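Side-chain contact in FACT complex subunit SPT16 (Ashbya gossypii, PDB 6A8M), which probably acts, as part of the FACT complex, as a histone chaperone that reorganizes nucleosomes during transcription, replication and DNA repair: residues T11-L16 against A90-K95. Numbering follows the deposited sequence.
Sequences TFENRL and AQMNKK
M92 and E13 bury the most surface here, and they lie where the backbones come nearest, with their CA atoms 7.3 Å apart. Both side chains leave the backbone toward the other helix and run antiparallel alongside each other, so that M92 SD rests 3.7 Å from E13 CB and packs equally against CG. The thioether therefore lies along the aliphatic part of the glutamate. A turn about the CG-SD bond (chi3 -30°) swings the methionine methyl group to the rim of the F12 ring: M92 CE sits 3.3 Å from F12 CD2, close to the ring plane. The sulfur is 5.2 Å from the F12 ring centroid and 74° off the ring normal, evidence for an edge-on Met-aromatic contact. E13 is extended through chi1 and chi2, which carries its carboxylate out to K95. There K95 NZ donates to the syn lone pair of E13 OE2 at 2.8 Å, a single-oxygen salt bridge on the more exposed side of the apolar contact. On the inner side, F12 and M92 both touch I102. The axes of the short segments approach to 11.4 Å and cross at -52°, and side chains span that separation. Helices 9-22 and 79-95 are thus joined over strand 101-106, an outer strand of the six-stranded mixed sheet, an apolar helix-helix contact with a polar border within the alpha/beta N-terminal lobe of SPT16.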
ATOM      1  N   THR A  11     -13.957   1.481 -15.361  1.00 24.08           N
ATOM      2  CA  THR A  11     -12.919   0.907 -14.525  1.00 24.83           C
ATOM      3  C   THR A  11     -13.419  -0.352 -13.816  1.00 22.00           C
ATOM      4  O   THR A  11     -12.720  -1.375 -13.774  1.00 22.02           O
ATOM      5  CB  THR A  11     -12.466   1.975 -13.531  1.00 30.22           C
ATOM      6  OG1 THR A  11     -11.817   3.044 -14.247  1.00 34.58           O
ATOM      7  CG2 THR A  11     -11.536   1.410 -12.557  1.00 29.40           C
ATOM      8  N   PHE A  12     -14.637  -0.293 -13.276  1.00 19.75           N
ATOM      9  CA  PHE A  12     -15.249  -1.463 -12.643  1.00 18.51           C
ATOM     10  C   PHE A  12     -15.332  -2.627 -13.616  1.00 18.25           C
ATOM     11  O   PHE A  12     -14.952  -3.748 -13.281  1.00 20.41           O
ATOM     12  CB  PHE A  12     -16.642  -1.107 -12.125  1.00 19.70           C
ATOM     13  CG  PHE A  12     -17.420  -2.280 -11.602  1.00 20.57           C
ATOM     14  CD1 PHE A  12     -17.239  -2.726 -10.302  1.00 22.10           C
ATOM     15  CD2 PHE A  12     -18.351  -2.929 -12.401  1.00 24.14           C
ATOM     16  CE1 PHE A  12     -17.961  -3.816  -9.811  1.00 23.87           C
ATOM     17  CE2 PHE A  12     -19.082  -4.016 -11.922  1.00 24.08           C
ATOM     18  CZ  PHE A  12     -18.882  -4.456 -10.617  1.00 22.70           C
ATOM     19  N   GLU A  13     -15.817  -2.369 -14.840  1.00 19.15           N
ATOM     20  CA  GLU A  13     -15.954  -3.430 -15.834  1.00 18.61           C
ATOM     21  C   GLU A  13     -14.604  -4.050 -16.192  1.00 18.26           C
ATOM     22  O   GLU A  13     -14.447  -5.275 -16.185  1.00 20.70           O
ATOM     23  CB  GLU A  13     -16.645  -2.872 -17.087  1.00 20.37           C
ATOM     24  CG  GLU A  13     -16.815  -3.908 -18.177  1.00 23.87           C
ATOM     25  CD  GLU A  13     -17.500  -3.372 -19.420  1.00 27.21           C
ATOM     26  OE1 GLU A  13     -18.400  -2.505 -19.315  1.00 27.96           O
ATOM     27  OE2 GLU A  13     -17.139  -3.847 -20.511  1.00 29.47           O
ATOM     28  N   ASN A  14     -13.610  -3.216 -16.504  1.00 19.32           N
ATOM     29  CA  ASN A  14     -12.313  -3.744 -16.926  1.00 20.24           C
ATOM     30  C   ASN A  14     -11.652  -4.555 -15.821  1.00 17.89           C
ATOM     31  O   ASN A  14     -11.057  -5.608 -16.084  1.00 21.78           O
ATOM     32  CB  ASN A  14     -11.400  -2.599 -17.361  1.00 26.50           C
ATOM     33  CG  ASN A  14     -11.808  -2.014 -18.687  1.00 32.89           C
ATOM     34  OD1 ASN A  14     -12.494  -2.669 -19.482  1.00 37.28           O
ATOM     35  ND2 ASN A  14     -11.399  -0.780 -18.940  1.00 34.55           N
ATOM     36  N   ARG A  15     -11.771  -4.099 -14.577  1.00 18.01           N
ATOM     37  CA  ARG A  15     -11.082  -4.768 -13.477  1.00 16.37           C
ATOM     38  C   ARG A  15     -11.813  -6.035 -13.054  1.00 16.57           C
ATOM     39  O   ARG A  15     -11.180  -7.056 -12.759  1.00 15.97           O
ATOM     40  CB  ARG A  15     -10.914  -3.792 -12.304  1.00 17.70           C
ATOM     41  CG  ARG A  15     -10.004  -2.612 -12.679  1.00 17.24           C
ATOM     42  CD  ARG A  15      -9.769  -1.639 -11.543  1.00 14.58           C
ATOM     43  NE  ARG A  15      -8.956  -0.486 -11.966  1.00 14.78           N
ATOM     44  CZ  ARG A  15      -8.765   0.609 -11.236  1.00 15.69           C
ATOM     45  NH1 ARG A  15      -9.337   0.730 -10.045  1.00 17.19           N
ATOM     46  NH2 ARG A  15      -8.036   1.622 -11.722  1.00 15.22           N
ATOM     47  N   LEU A  16     -13.144  -5.982 -13.021  1.00 16.50           N
ATOM     48  CA  LEU A  16     -13.924  -7.182 -12.727  1.00 16.34           C
ATOM     49  C   LEU A  16     -13.721  -8.247 -13.792  1.00 17.21           C
ATOM     50  O   LEU A  16     -13.557  -9.428 -13.468  1.00 18.03           O
ATOM     51  CB  LEU A  16     -15.407  -6.845 -12.597  1.00 15.85           C
ATOM     52  CG  LEU A  16     -16.271  -8.062 -12.234  1.00 16.98           C
ATOM     53  CD1 LEU A  16     -15.788  -8.656 -10.904  1.00 16.91           C
ATOM     54  CD2 LEU A  16     -17.746  -7.690 -12.138  1.00 16.67           C
ATOM     55  N   ALA A  90     -26.707  -2.780 -15.054  1.00 23.09           N
ATOM     56  CA  ALA A  90     -27.655  -3.078 -16.120  1.00 21.67           C
ATOM     57  C   ALA A  90     -27.032  -2.805 -17.479  1.00 23.42           C
ATOM     58  O   ALA A  90     -27.228  -3.574 -18.427  1.00 25.23           O
ATOM     59  CB  ALA A  90     -28.938  -2.258 -15.950  1.00 22.45           C
ATOM     60  N   GLN A  91     -26.272  -1.713 -17.588  1.00 25.67           N
ATOM     61  CA  GLN A  91     -25.592  -1.391 -18.837  1.00 27.93           C
ATOM     62  C   GLN A  91     -24.529  -2.429 -19.168  1.00 25.22           C
ATOM     63  O   GLN A  91     -24.423  -2.875 -20.315  1.00 25.61           O
ATOM     64  CB  GLN A  91     -24.976   0.005 -18.746  1.00 34.23           C
ATOM     65  CG  GLN A  91     -23.990   0.344 -19.857  1.00 40.55           C
ATOM     66  CD  GLN A  91     -23.652   1.828 -19.893  1.00 45.98           C
ATOM     67  OE1 GLN A  91     -24.277   2.635 -19.196  1.00 48.05           O
ATOM     68  NE2 GLN A  91     -22.663   2.197 -20.705  1.00 46.60           N
ATOM     69  N   MET A  92     -23.723  -2.816 -18.171  1.00 23.31           N
ATOM     70  CA  MET A  92     -22.727  -3.853 -18.392  1.00 22.72           C
ATOM     71  C   MET A  92     -23.392  -5.164 -18.788  1.00 22.91           C
ATOM     72  O   MET A  92     -22.951  -5.831 -19.728  1.00 23.69           O
ATOM     73  CB  MET A  92     -21.881  -4.021 -17.133  1.00 24.26           C
ATOM     74  CG  MET A  92     -20.620  -4.848 -17.320  1.00 25.39           C
ATOM     75  SD  MET A  92     -19.554  -4.758 -15.867  1.00 25.52           S
ATOM     76  CE  MET A  92     -19.967  -3.142 -15.278  1.00 25.52           C
ATOM     77  N   ASN A  93     -24.476  -5.535 -18.099  1.00 22.94           N
ATOM     78  CA  ASN A  93     -25.160  -6.782 -18.423  1.00 23.27           C
ATOM     79  C   ASN A  93     -25.675  -6.791 -19.855  1.00 25.89           C
ATOM     80  O   ASN A  93     -25.638  -7.826 -20.532  1.00 27.14           O
ATOM     81  CB  ASN A  93     -26.313  -7.020 -17.456  1.00 23.96           C
ATOM     82  CG  ASN A  93     -25.862  -7.619 -16.158  1.00 22.38           C
ATOM     83  OD1 ASN A  93     -24.716  -8.056 -16.027  1.00 21.19           O
ATOM     84  ND2 ASN A  93     -26.767  -7.654 -15.173  1.00 20.53           N
ATOM     85  N   LYS A  94     -26.199  -5.657 -20.325  1.00 27.46           N
ATOM     86  CA  LYS A  94     -26.716  -5.628 -21.687  1.00 28.58           C
ATOM     87  C   LYS A  94     -25.599  -5.878 -22.690  1.00 27.16           C
ATOM     88  O   LYS A  94     -25.780  -6.616 -23.665  1.00 29.04           O
ATOM     89  CB  LYS A  94     -27.412  -4.297 -21.966  1.00 32.00           C
ATOM     90  CG  LYS A  94     -27.861  -4.145 -23.410  1.00 37.77           C
ATOM     91  CD  LYS A  94     -28.823  -5.256 -23.848  1.00 42.60           C
ATOM     92  CE  LYS A  94     -30.232  -5.041 -23.305  1.00 44.32           C
ATOM     93  NZ  LYS A  94     -31.193  -6.052 -23.838  1.00 44.69           N
ATOM     94  N   LYS A  95     -24.425  -5.305 -22.445  1.00 26.34           N
ATOM     95  CA  LYS A  95     -23.304  -5.505 -23.360  1.00 31.29           C
ATOM     96  C   LYS A  95     -22.800  -6.941 -23.322  1.00 31.88           C
ATOM     97  O   LYS A  95     -22.511  -7.529 -24.371  1.00 30.46           O
ATOM     98  CB  LYS A  95     -22.166  -4.548 -23.018  1.00 32.21           C
ATOM     99  CG  LYS A  95     -20.968  -4.735 -23.915  1.00 35.60           C
ATOM    100  CD  LYS A  95     -20.093  -3.510 -23.935  1.00 37.35           C
ATOM    101  CE  LYS A  95     -19.341  -3.376 -22.647  1.00 36.63           C
ATOM    102  NZ  LYS A  95     -18.024  -2.718 -22.892  1.00 36.48           N
TER